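Local coordinates for DUF1214 domain-containing protein (Burkholderia cenocepacia, PDB 6ANS) that is of unknown function but belongs to the DUF1214 family, and in this crystal holds a phosphate ion, probably from the crystallisation liquor, between two antiparallel sheets, at residues T138-Y143 against L150-L155; D146-Q151 against C267-G272; A286-L291 against V380-A385; D296-C301 against W365-A370. One frame throughout, in Å; residues are numbered along the deposited sequence.

Contact 1 of 4, residues T138-Y143 against L150-L155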
loop_
_atom_site.group_PDB
_atom_site.type_symbol
_atom_site.label_atom_id
_atom_site.label_comp_id
_atom_site.label_asym_id
_atom_site.label_seq_id
_atom_site.Cartn_x
_atom_site.Cartn_y
_atom_site.Cartn_z
ATOM N N THR A 138 -15.375 12.580 11.041
ATOM C CA THR A 138 -14.133 13.272 11.343
ATOM C C THR A 138 -13.702 12.912 12.758
ATOM O O THR A 138 -14.536 12.670 13.629
ATOM C CB THR A 138 -14.248 14.789 11.144
ATOM O OG1 THR A 138 -15.209 15.342 12.040
ATOM C CG2 THR A 138 -14.650 15.095 9.691
ATOM N N GLN A 139 -12.394 12.775 12.951
ATOM C CA GLN A 139 -11.845 12.247 14.189
ATOM C C GLN A 139 -10.696 13.132 14.651
ATOM O O GLN A 139 -10.114 13.895 13.874
ATOM C CB GLN A 139 -11.352 10.789 14.028
ATOM C CG GLN A 139 -12.180 9.891 13.091
ATOM C CD GLN A 139 -13.569 9.522 13.654
ATOM O OE1 GLN A 139 -14.530 9.389 12.900
ATOM N NE2 GLN A 139 -13.667 9.359 14.978
ATOM N N LYS A 140 -10.358 13.017 15.931
ATOM C CA LYS A 140 -9.231 13.751 16.476
ATOM C C LYS A 140 -8.361 12.786 17.267
ATOM O O LYS A 140 -8.679 11.600 17.376
ATOM C CB LYS A 140 -9.706 14.928 17.344
ATOM C CG LYS A 140 -10.449 14.512 18.588
ATOM C CD LYS A 140 -10.963 15.761 19.328
ATOM C CE LYS A 140 -11.748 15.399 20.574
ATOM N NZ LYS A 140 -12.182 16.636 21.300
ATOM N N GLY A 141 -7.269 13.310 17.843
ATOM C CA GLY A 141 -6.350 12.471 18.598
ATOM C C GLY A 141 -5.745 11.412 17.691
ATOM O O GLY A 141 -5.346 11.682 16.555
ATOM N N GLY A 142 -5.701 10.189 18.182
ATOM C CA GLY A 142 -5.187 9.061 17.425
ATOM C C GLY A 142 -4.668 8.003 18.367
ATOM O O GLY A 142 -4.322 8.270 19.521
ATOM N N TYR A 143 -4.619 6.762 17.867
ATOM C CA TYR A 143 -4.132 5.674 18.710
ATOM C C TYR A 143 -2.728 5.977 19.206
ATOM O O TYR A 143 -2.395 5.668 20.351
ATOM C CB TYR A 143 -4.139 4.334 17.968
ATOM C CG TYR A 143 -5.494 3.834 17.539
ATOM C CD1 TYR A 143 -6.680 4.316 18.130
ATOM C CD2 TYR A 143 -5.599 2.890 16.521
ATOM C CE1 TYR A 143 -7.932 3.849 17.703
ATOM C CE2 TYR A 143 -6.842 2.420 16.092
ATOM C CZ TYR A 143 -7.995 2.895 16.679
ATOM O OH TYR A 143 -9.192 2.404 16.238
ATOM N N LEU A 150 -11.459 9.785 18.901
ATOM C CA LEU A 150 -12.716 10.431 19.246
ATOM C C LEU A 150 -13.303 11.169 18.048
ATOM O O LEU A 150 -12.589 11.830 17.291
ATOM C CB LEU A 150 -12.494 11.394 20.415
ATOM C CG LEU A 150 -12.007 10.740 21.710
ATOM C CD1 LEU A 150 -11.584 11.799 22.733
ATOM C CD2 LEU A 150 -13.117 9.866 22.283
ATOM N N GLN A 151 -14.618 11.058 17.891
ATOM C CA GLN A 151 -15.298 11.627 16.739
ATOM C C GLN A 151 -15.650 13.087 16.973
ATOM O O GLN A 151 -16.085 13.466 18.059
ATOM C CB GLN A 151 -16.569 10.827 16.432
ATOM C CG GLN A 151 -17.252 11.216 15.148
ATOM C CD GLN A 151 -18.077 10.086 14.580
ATOM O OE1 GLN A 151 -19.237 9.888 14.971
ATOM N NE2 GLN A 151 -17.486 9.326 13.659
ATOM N N THR A 152 -15.499 13.900 15.932
ATOM C CA THR A 152 -15.872 15.305 15.993
ATOM C C THR A 152 -17.026 15.684 15.062
ATOM O O THR A 152 -17.618 16.747 15.253
ATOM C CB THR A 152 -14.658 16.194 15.675
ATOM O OG1 THR A 152 -14.063 15.779 14.431
ATOM C CG2 THR A 152 -13.630 16.117 16.793
ATOM N N GLY A 153 -17.377 14.846 14.090
ATOM C CA GLY A 153 -18.481 15.122 13.180
ATOM C C GLY A 153 -18.863 13.849 12.460
ATOM O O GLY A 153 -18.123 12.861 12.463
ATOM N N PHE A 154 -20.033 13.881 11.831
ATOM C CA PHE A 154 -20.557 12.675 11.217
ATOM C C PHE A 154 -21.587 13.037 10.158
ATOM O O PHE A 154 -22.382 13.953 10.349
ATOM C CB PHE A 154 -21.184 11.734 12.258
ATOM C CG PHE A 154 -21.665 10.447 11.666
ATOM C CD1 PHE A 154 -20.771 9.410 11.414
ATOM C CD2 PHE A 154 -23.002 10.280 11.326
ATOM C CE1 PHE A 154 -21.209 8.211 10.842
ATOM C CE2 PHE A 154 -23.447 9.099 10.766
ATOM C CZ PHE A 154 -22.546 8.055 10.519
ATOM N N LEU A 155 -21.556 12.315 9.042
ATOM C CA LEU A 155 -22.551 12.494 7.992
ATOM C C LEU A 155 -22.754 11.165 7.284
ATOM O O LEU A 155 -21.777 10.514 6.900
ATOM C CB LEU A 155 -22.102 13.570 6.995
ATOM C CG LEU A 155 -22.932 13.840 5.749
ATOM C CD1 LEU A 155 -24.268 14.434 6.120
ATOM C CD2 LEU A 155 -22.183 14.771 4.801
HETATM O O HOH W 1 -9.065 10.782 20.054
#
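Lys140 lays the aliphatic part of its side chain across Thr152, with Lys140 CD 3.7 Å from Thr152 CG2, and then passes over Leu150, where CE meets CB. Its chain is fully extended beyond CG, which carries NZ clear of both neighbours to a salt bridge with Glu185. Beside it, the end of strand 133-140 pairs antiparallel with strand 151-155, the outermost strand of its sheet in this chain. The pairing is interrupted by a beta bulge: Thr138 faces Gly153, but Gln139 already faces Gln151. Thr138 N donates to Gly153 O, Thr152 N returns a bond to Thr138 O at 2.8 Å, and Lys140 N donates to Leu150 O at 2.9 Å. The same two residues are joined a second time, by a water that donates to Lys140 O and accepts from Leu150 N.

The bulge brings two hydroxyls together, Thr138 OG1 lying 2.7 Å from Thr152 OG1. Thr138 OG1 is also bonded to Arg183 O, and Thr152 OG1 to the hydroxyl of Thr188. On the other face, Gln139 folds back at chi2 (-70°) over Gln151, and Gln139 OE1 receives Gln151 NE2 at 3.1 Å. That donor comes in the carbonyl plane on a lone pair, with the two amide planes turned 54° apart. Gln139 NE2 makes a weak bond to Met149 O.

The polar ends are thus matched on both faces: the two hydroxyls link the bulge to the Thr188 hydroxyl and the Arg183 carbonyl, while the amide-amide bond, with the weak bond to Met149 O, would help set how the Gln139 amide is turned.

Contact 2 of 4, residues D146-Q151 against C267-G272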
loop_
_atom_site.group_PDB
_atom_site.type_symbol
_atom_site.label_atom_id
_atom_site.label_comp_id
_atom_site.label_asym_id
_atom_site.label_seq_id
_atom_site.Cartn_x
_atom_site.Cartn_y
_atom_site.Cartn_z
ATOM N N ASP A 146 -3.541 9.510 22.091
ATOM C CA ASP A 146 -4.344 9.228 23.278
ATOM C C ASP A 146 -4.914 7.812 23.295
ATOM O O ASP A 146 -5.732 7.500 24.163
ATOM C CB ASP A 146 -5.491 10.240 23.436
ATOM C CG ASP A 146 -6.335 10.422 22.156
ATOM O OD1 ASP A 146 -6.211 9.649 21.176
ATOM O OD2 ASP A 146 -7.174 11.342 22.159
ATOM N N GLY A 147 -4.500 6.945 22.373
ATOM C CA GLY A 147 -5.114 5.633 22.278
ATOM C C GLY A 147 -6.570 5.663 21.846
ATOM O O GLY A 147 -7.286 4.673 22.012
ATOM N N LYS A 148 -7.022 6.770 21.271
ATOM C CA LYS A 148 -8.424 6.961 20.956
ATOM C C LYS A 148 -8.537 7.513 19.549
ATOM O O LYS A 148 -7.590 8.081 19.013
ATOM C CB LYS A 148 -9.102 7.937 21.931
ATOM C CG LYS A 148 -9.161 7.478 23.374
ATOM C CD LYS A 148 -10.189 6.374 23.537
ATOM C CE LYS A 148 -10.433 6.038 25.004
ATOM N NZ LYS A 148 -11.154 4.736 25.123
HETATM N N MSE A 149 -9.718 7.387 18.974
HETATM C CA MSE A 149 -10.044 8.166 17.790
HETATM C C MSE A 149 -11.393 8.845 17.965
HETATM O O MSE A 149 -12.343 8.535 17.253
HETATM C CB MSE A 149 -10.072 7.294 16.530
HETATM C CG MSE A 149 -8.751 6.890 15.995
HETATM SE SE MSE A 149 -9.060 5.955 14.286
HETATM C CE MSE A 149 -9.254 7.454 13.104
ATOM N N LEU A 150 -11.459 9.785 18.901
ATOM C CA LEU A 150 -12.716 10.431 19.246
ATOM C C LEU A 150 -13.303 11.169 18.048
ATOM O O LEU A 150 -12.589 11.830 17.291
ATOM C CB LEU A 150 -12.494 11.394 20.415
ATOM C CG LEU A 150 -12.007 10.740 21.710
ATOM C CD1 LEU A 150 -11.584 11.799 22.733
ATOM C CD2 LEU A 150 -13.117 9.866 22.283
ATOM N N GLN A 151 -14.618 11.058 17.891
ATOM C CA GLN A 151 -15.298 11.627 16.739
ATOM C C GLN A 151 -15.650 13.087 16.973
ATOM O O GLN A 151 -16.085 13.466 18.059
ATOM C CB GLN A 151 -16.569 10.827 16.432
ATOM C CG GLN A 151 -17.252 11.216 15.148
ATOM C CD GLN A 151 -18.077 10.086 14.580
ATOM O OE1 GLN A 151 -19.237 9.888 14.971
ATOM N NE2 GLN A 151 -17.486 9.326 13.659
ATOM N N CYS A 267 -16.499 1.607 21.917
ATOM C CA CYS A 267 -16.315 1.364 20.483
ATOM C C CYS A 267 -16.306 2.664 19.701
ATOM O O CYS A 267 -15.513 2.823 18.766
ATOM C CB CYS A 267 -17.396 0.441 19.939
ATOM S SG CYS A 267 -17.276 -1.223 20.563
ATOM N N GLN A 268 -17.184 3.603 20.068
ATOM C CA GLN A 268 -17.195 4.904 19.410
ATOM C C GLN A 268 -15.887 5.652 19.661
ATOM O O GLN A 268 -15.343 6.287 18.750
ATOM C CB GLN A 268 -18.397 5.733 19.900
ATOM C CG GLN A 268 -19.781 5.157 19.508
ATOM C CD GLN A 268 -19.879 4.854 17.993
ATOM O OE1 GLN A 268 -19.504 5.685 17.159
ATOM N NE2 GLN A 268 -20.353 3.655 17.648
ATOM N N SER A 269 -15.360 5.574 20.895
ATOM C CA SER A 269 -14.175 6.344 21.256
ATOM C C SER A 269 -12.927 5.902 20.497
ATOM O O SER A 269 -11.991 6.699 20.372
ATOM C CB SER A 269 -13.920 6.281 22.777
ATOM O OG SER A 269 -13.370 5.032 23.179
ATOM N N VAL A 270 -12.904 4.684 19.958
ATOM C CA VAL A 270 -11.779 4.224 19.158
ATOM C C VAL A 270 -12.072 4.338 17.659
ATOM O O VAL A 270 -11.356 3.763 16.840
ATOM C CB VAL A 270 -11.345 2.799 19.540
ATOM C CG1 VAL A 270 -11.021 2.722 21.031
ATOM C CG2 VAL A 270 -12.412 1.771 19.159
ATOM N N GLY A 271 -13.075 5.119 17.281
ATOM C CA GLY A 271 -13.305 5.403 15.880
ATOM C C GLY A 271 -14.444 4.641 15.250
ATOM O O GLY A 271 -14.519 4.587 14.017
ATOM N N GLY A 272 -15.333 4.066 16.053
ATOM C CA GLY A 272 -16.494 3.393 15.521
ATOM C C GLY A 272 -17.415 4.341 14.772
ATOM O O GLY A 272 -17.290 5.565 14.791
HETATM O O HOH W 2 -19.100 8.170 17.170
HETATM O O HOH W 3 -16.272 9.182 19.473
#
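One face of the peptide group joining Val270 to Gly271 has Met149 CB lying over it, 3.7 Å from Val270 C, and Val270 O accepts a hydrogen bond from Tyr143 OH. The preceding carbonyl, that of Ser269, is met in its own plane by Met149 N, 2.8 Å from Ser269 O. Both groups belong to a Schellman motif that ends helix 264-269: Gly271, with positive phi, is its C-prime residue, and Gly272 N and Gly271 N turn back to Cys267 O and Gln268 O. The loop 146-151 therefore docks on a helix C-terminus and satisfies a carbonyl there.

Lys148, bent at chi2 (-73°), runs along the same helix end, so that its NZ reaches Ser269 OG at 3.0 Å; that hydroxyl in turn bonds to Leu266 O. An Asx turn precedes it, with Asp146 OD1 accepting from Lys148 N.

Further along, water stands between Gln151 N and Gln268 O, its bond to the latter being weak. The selenium of the selenomethionine at Met149 lies 4.1 Å from Val270 O as the side chain leads away past Gly271. On the helix side, Leu150 CD2 rests 3.7 Å from Ser269 CB.

Contact 3 of 4, residues A286-L291 against V380-A385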
loop_
_atom_site.group_PDB
_atom_site.type_symbol
_atom_site.label_atom_id
_atom_site.label_comp_id
_atom_site.label_asym_id
_atom_site.label_seq_id
_atom_site.Cartn_x
_atom_site.Cartn_y
_atom_site.Cartn_z
ATOM N N ALA A 286 -11.843 -26.485 19.583
ATOM C CA ALA A 286 -11.113 -27.631 19.072
ATOM C C ALA A 286 -11.592 -27.965 17.662
ATOM O O ALA A 286 -12.629 -27.483 17.195
ATOM C CB ALA A 286 -11.287 -28.840 19.994
ATOM N N ALA A 287 -10.824 -28.816 16.978
ATOM C CA ALA A 287 -11.142 -29.148 15.592
ATOM C C ALA A 287 -12.511 -29.806 15.463
ATOM O O ALA A 287 -13.203 -29.599 14.459
ATOM C CB ALA A 287 -10.059 -30.058 15.011
ATOM N N ASP A 288 -12.935 -30.567 16.473
ATOM C CA ASP A 288 -14.206 -31.278 16.432
ATOM C C ASP A 288 -15.359 -30.472 17.018
ATOM O O ASP A 288 -16.458 -31.015 17.177
ATOM C CB ASP A 288 -14.103 -32.616 17.176
ATOM C CG ASP A 288 -13.766 -32.452 18.657
ATOM O OD1 ASP A 288 -13.577 -31.310 19.121
ATOM O OD2 ASP A 288 -13.728 -33.475 19.372
ATOM N N GLU A 289 -15.138 -29.200 17.341
ATOM C CA GLU A 289 -16.157 -28.366 17.956
ATOM C C GLU A 289 -16.647 -27.287 17.000
ATOM O O GLU A 289 -15.937 -26.858 16.084
ATOM C CB GLU A 289 -15.629 -27.711 19.231
ATOM C CG GLU A 289 -15.330 -28.705 20.343
ATOM C CD GLU A 289 -14.755 -28.036 21.566
ATOM O OE1 GLU A 289 -13.981 -27.073 21.394
ATOM O OE2 GLU A 289 -15.087 -28.458 22.696
ATOM N N ALA A 290 -17.876 -26.845 17.236
ATOM C CA ALA A 290 -18.465 -25.753 16.489
ATOM C C ALA A 290 -19.132 -24.798 17.462
ATOM O O ALA A 290 -19.646 -25.209 18.508
ATOM C CB ALA A 290 -19.483 -26.261 15.455
ATOM N N LEU A 291 -19.112 -23.516 17.111
ATOM C CA LEU A 291 -19.815 -22.486 17.859
ATOM C C LEU A 291 -21.091 -22.141 17.105
ATOM O O LEU A 291 -21.032 -21.669 15.964
ATOM C CB LEU A 291 -18.944 -21.242 18.035
ATOM C CG LEU A 291 -19.583 -20.157 18.908
ATOM C CD1 LEU A 291 -19.698 -20.612 20.365
ATOM C CD2 LEU A 291 -18.828 -18.858 18.803
ATOM N N VAL A 380 -21.563 -24.125 22.324
ATOM C CA VAL A 380 -20.545 -24.981 21.723
ATOM C C VAL A 380 -21.060 -26.411 21.649
ATOM O O VAL A 380 -21.547 -26.958 22.645
ATOM C CB VAL A 380 -19.226 -24.920 22.510
ATOM C CG1 VAL A 380 -18.217 -25.891 21.902
ATOM C CG2 VAL A 380 -18.674 -23.498 22.508
ATOM N N VAL A 381 -20.963 -27.018 20.466
ATOM C CA VAL A 381 -21.351 -28.408 20.258
ATOM C C VAL A 381 -20.248 -29.115 19.478
ATOM O O VAL A 381 -19.295 -28.497 19.002
ATOM C CB VAL A 381 -22.697 -28.545 19.522
ATOM C CG1 VAL A 381 -23.789 -27.764 20.246
ATOM C CG2 VAL A 381 -22.549 -28.075 18.083
ATOM N N LYS A 382 -20.388 -30.432 19.360
ATOM C CA LYS A 382 -19.511 -31.201 18.492
ATOM C C LYS A 382 -19.931 -30.995 17.039
ATOM O O LYS A 382 -21.120 -31.082 16.711
ATOM C CB LYS A 382 -19.574 -32.685 18.855
ATOM C CG LYS A 382 -18.956 -33.033 20.202
ATOM C CD LYS A 382 -17.447 -33.045 20.126
ATOM C CE LYS A 382 -16.820 -33.340 21.479
ATOM N NZ LYS A 382 -15.336 -33.422 21.371
ATOM N N LEU A 383 -18.954 -30.707 16.169
ATOM C CA LEU A 383 -19.259 -30.479 14.758
ATOM C C LEU A 383 -19.927 -31.691 14.126
ATOM O O LEU A 383 -20.730 -31.545 13.196
ATOM C CB LEU A 383 -17.976 -30.146 13.995
ATOM C CG LEU A 383 -18.061 -29.903 12.486
ATOM C CD1 LEU A 383 -19.078 -28.836 12.138
ATOM C CD2 LEU A 383 -16.679 -29.564 11.919
ATOM N N ALA A 384 -19.629 -32.891 14.633
ATOM C CA ALA A 384 -20.251 -34.093 14.098
ATOM C C ALA A 384 -21.752 -34.104 14.350
ATOM O O ALA A 384 -22.514 -34.629 13.528
ATOM C CB ALA A 384 -19.590 -35.336 14.702
ATOM N N ALA A 385 -22.191 -33.542 15.480
ATOM C CA ALA A 385 -23.614 -33.542 15.801
ATOM C C ALA A 385 -24.414 -32.703 14.812
ATOM O O ALA A 385 -25.568 -33.031 14.512
ATOM C CB ALA A 385 -23.830 -33.040 17.230
HETATM O O HOH W 4 -17.295 -33.356 16.507
#
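Ala290, Val380 and Asp288 give up more surface than any other residue here, and each works differently. Ala290 is the central rung where strand 289-295 runs antiparallel to strand 377-382, an outermost strand of its mixed sheet. Its N donates to Val381 O at 2.8 Å and its O accepts from Val381 N at 3.0 Å, a hydrogen-bonded pair with both bonds close to straight. Ala290 CB lies on the same face as Val381, 4.2 Å from Leu383 CD1, and Leu386 of the C-terminal helix packs against this face too.

Val380 uses both branches on the opposite face. CG2 meets Leu291 CD1 at 3.7 Å, while CG1, swung anti to the backbone N (chi1 177°), lies against the carboxylate end of Glu289.

Asp288 closes the end of the ladder. It sits in a type I turn from Ala286 to Glu289, which Glu289 OE1 also braces by accepting from Ala286 N. Asp288 O takes Leu383 N at 2.7 Å as helix 383-389 begins, and a water links the same oxygen to Ala384 N. Lys382, bent at chi2, brings NZ to Asp288 OD2 at 2.6 Å in a salt bridge, arriving from above the carboxylate plane.

Backbone hydrogen bonds join the strands and apolar side chains pack on both faces, while the strand-helix junction adds a salt bridge and an Asp288 carbonyl shared by Leu383 N-H and water; the nearby lysine would probably favour an ionised Asp288.

Contact 4 of 4, residues D296-C301 against W365-A370. With PO4 (phosphate ion), chain E.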
loop_
_atom_site.group_PDB
_atom_site.type_symbol
_atom_site.label_atom_id
_atom_site.label_comp_id
_atom_site.label_asym_id
_atom_site.label_seq_id
_atom_site.Cartn_x
_atom_site.Cartn_y
_atom_site.Cartn_z
ATOM N N ASP A 296 -32.938 -14.808 17.389
ATOM C CA ASP A 296 -34.295 -15.319 17.196
ATOM C C ASP A 296 -35.059 -14.507 16.164
ATOM O O ASP A 296 -35.906 -15.054 15.449
ATOM C CB ASP A 296 -35.035 -15.341 18.531
ATOM C CG ASP A 296 -34.407 -16.313 19.514
ATOM O OD1 ASP A 296 -33.762 -17.277 19.053
ATOM O OD2 ASP A 296 -34.535 -16.106 20.740
ATOM N N THR A 297 -34.774 -13.214 16.068
ATOM C CA THR A 297 -35.333 -12.342 15.049
ATOM C C THR A 297 -34.197 -11.520 14.461
ATOM O O THR A 297 -33.119 -11.413 15.049
ATOM C CB THR A 297 -36.403 -11.395 15.619
ATOM O OG1 THR A 297 -35.814 -10.574 16.635
ATOM C CG2 THR A 297 -37.575 -12.174 16.220
ATOM N N VAL A 298 -34.434 -10.949 13.292
ATOM C CA VAL A 298 -33.519 -9.986 12.686
ATOM C C VAL A 298 -34.188 -8.616 12.731
ATOM O O VAL A 298 -35.266 -8.440 12.149
ATOM C CB VAL A 298 -33.143 -10.375 11.250
ATOM C CG1 VAL A 298 -32.189 -9.345 10.665
ATOM C CG2 VAL A 298 -32.515 -11.752 11.233
ATOM N N PRO A 299 -33.598 -7.629 13.394
ATOM C CA PRO A 299 -34.238 -6.313 13.471
ATOM C C PRO A 299 -34.220 -5.607 12.126
ATOM O O PRO A 299 -33.393 -5.885 11.252
ATOM C CB PRO A 299 -33.382 -5.559 14.493
ATOM C CG PRO A 299 -32.023 -6.192 14.369
ATOM C CD PRO A 299 -32.275 -7.649 14.044
ATOM N N ASP A 300 -35.161 -4.677 11.970
ATOM C CA ASP A 300 -35.099 -3.735 10.860
ATOM C C ASP A 300 -33.781 -2.977 10.917
ATOM O O ASP A 300 -33.479 -2.316 11.913
ATOM C CB ASP A 300 -36.274 -2.756 10.918
ATOM C CG ASP A 300 -37.585 -3.381 10.466
ATOM O OD1 ASP A 300 -37.547 -4.336 9.655
ATOM O OD2 ASP A 300 -38.654 -2.907 10.910
ATOM N N CYS A 301 -32.990 -3.078 9.858
ATOM C CA CYS A 301 -31.704 -2.401 9.853
ATOM C C CYS A 301 -31.256 -2.203 8.417
ATOM O O CYS A 301 -31.781 -2.821 7.487
ATOM C CB CYS A 301 -30.659 -3.193 10.644
ATOM S SG CYS A 301 -30.346 -4.843 9.966
ATOM N N TRP A 365 -19.861 -8.884 15.736
ATOM C CA TRP A 365 -21.178 -8.793 15.136
ATOM C C TRP A 365 -21.593 -7.327 15.099
ATOM O O TRP A 365 -21.326 -6.578 16.046
ATOM C CB TRP A 365 -22.187 -9.628 15.939
ATOM C CG TRP A 365 -23.554 -9.783 15.296
ATOM C CD1 TRP A 365 -24.468 -8.791 15.042
ATOM C CD2 TRP A 365 -24.166 -11.008 14.869
ATOM N NE1 TRP A 365 -25.601 -9.327 14.474
ATOM C CE2 TRP A 365 -25.441 -10.683 14.353
ATOM C CE3 TRP A 365 -23.762 -12.347 14.874
ATOM C CZ2 TRP A 365 -26.306 -11.647 13.832
ATOM C CZ3 TRP A 365 -24.626 -13.305 14.357
ATOM C CH2 TRP A 365 -25.887 -12.948 13.849
ATOM N N ARG A 366 -22.221 -6.911 13.996
ATOM C CA ARG A 366 -22.682 -5.536 13.826
ATOM C C ARG A 366 -24.154 -5.507 13.460
ATOM O O ARG A 366 -24.567 -6.194 12.525
ATOM C CB ARG A 366 -21.918 -4.808 12.726
ATOM C CG ARG A 366 -20.454 -4.524 13.017
ATOM C CD ARG A 366 -19.854 -3.842 11.789
ATOM N NE ARG A 366 -18.403 -3.781 11.857
ATOM C CZ ARG A 366 -17.597 -4.805 11.582
ATOM N NH1 ARG A 366 -18.110 -5.981 11.237
ATOM N NH2 ARG A 366 -16.276 -4.655 11.675
ATOM N N TRP A 367 -24.930 -4.692 14.173
ATOM C CA TRP A 367 -26.174 -4.134 13.648
ATOM C C TRP A 367 -25.900 -2.704 13.198
ATOM O O TRP A 367 -25.312 -1.920 13.949
ATOM C CB TRP A 367 -27.307 -4.117 14.680
ATOM C CG TRP A 367 -27.666 -5.423 15.328
ATOM C CD1 TRP A 367 -27.620 -5.710 16.660
ATOM C CD2 TRP A 367 -28.164 -6.604 14.683
ATOM N NE1 TRP A 367 -28.050 -6.995 16.886
ATOM C CE2 TRP A 367 -28.387 -7.568 15.688
ATOM C CE3 TRP A 367 -28.436 -6.941 13.357
ATOM C CZ2 TRP A 367 -28.864 -8.850 15.405
ATOM C CZ3 TRP A 367 -28.910 -8.218 13.075
ATOM C CH2 TRP A 367 -29.115 -9.156 14.097
ATOM N N VAL A 368 -26.300 -2.371 11.975
ATOM C CA VAL A 368 -26.155 -1.022 11.433
ATOM C C VAL A 368 -27.548 -0.428 11.235
ATOM O O VAL A 368 -28.349 -0.936 10.434
ATOM C CB VAL A 368 -25.354 -1.020 10.122
ATOM C CG1 VAL A 368 -25.169 0.402 9.612
ATOM C CG2 VAL A 368 -23.990 -1.687 10.333
ATOM N N GLY A 369 -27.844 0.641 11.970
ATOM C CA GLY A 369 -29.132 1.296 11.819
ATOM C C GLY A 369 -30.301 0.520 12.384
ATOM O O GLY A 369 -31.409 0.592 11.836
ATOM N N ALA A 370 -30.081 -0.248 13.450
ATOM C CA ALA A 370 -31.141 -0.991 14.115
ATOM C C ALA A 370 -31.641 -0.196 15.313
ATOM O O ALA A 370 -30.857 0.147 16.204
ATOM C CB ALA A 370 -30.641 -2.364 14.565
HETATM P P PO4 E . -16.267 -0.712 11.841
HETATM O O1 PO4 E . -17.702 -1.158 11.699
HETATM O O2 PO4 E . -15.456 -1.931 12.147
HETATM O O3 PO4 E . -15.770 -0.039 10.586
HETATM O O4 PO4 E . -16.226 0.278 12.978
#
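Trp367 leaves its strand with CB directed toward the loop 296-301, and chi1 of -56° swings the indole under Pro299. From the CB end the first ring atoms to be met are CD2 and CE3, both beneath Pro299 CG, with CE3 3.8 Å from it; Cys301 SG stands obliquely off CE3 at 4.4 Å. Further out, CZ3 is approached obliquely by Val298 CG1, and CH2 lies 3.5 Å from Pro299 CD. That methylene sits over the six-membered ring, 3.6 Å from Pro299 CD to the centroid and 19° off the normal, a CH-pi contact. On the other edge of the indole, NE1 is bonded to Val374 O. The opposite face receives Trp365 NE1, set 3.3 Å above the Trp367 plane and toward the rim.

The strand involved, 360-368, is an inner member of an antiparallel sheet, between 276-284 and 303-309, and the loop 296-301 is the link that leads from strand 289-295 of the neighbouring mixed sheet into 303-309. Where strand 360-368 ends, Gly369 turns the chain with positive phi. There Cys301 CB touches Val368 O at 3.2 Å and packs on Ala370 CB, while Ala370 CA points its hydrogen at Asp300 O.

Arg366, between the two tryptophans in sequence, reaches away from the loop. NE bonds phosphate O1 at 2.7 Å and NH2 bonds phosphate O2 at 2.9 Å. Gln307 and Asn305 hold NH1, and Tyr278, Tyr111 and Arg194 also bond the phosphate, which probably comes from the crystallisation liquor.

How the contacts relate
Contacts 1 and 2 form one unit: their centres are 7 Å apart and they share Leu150 and Gln151. Together they fasten the edge of the sheet containing 133-140 to the end of helix 264-269. Contacts 3 and 4 come later in the chain, with 26 Å between centres, and both segments of contact 4 fall between the two segments of contact 3; the loop of contact 4 joins the mixed sheet of contact 3 to the sheet containing 360-368. Contacts 1 and 3 lie on opposite sides of the chain's centre, their centres 41 Å apart. Arg194, bonded to Gly271 O of contact 2, and Arg366 of contact 4 both bond the same phosphate, so their two sheets approach each other there.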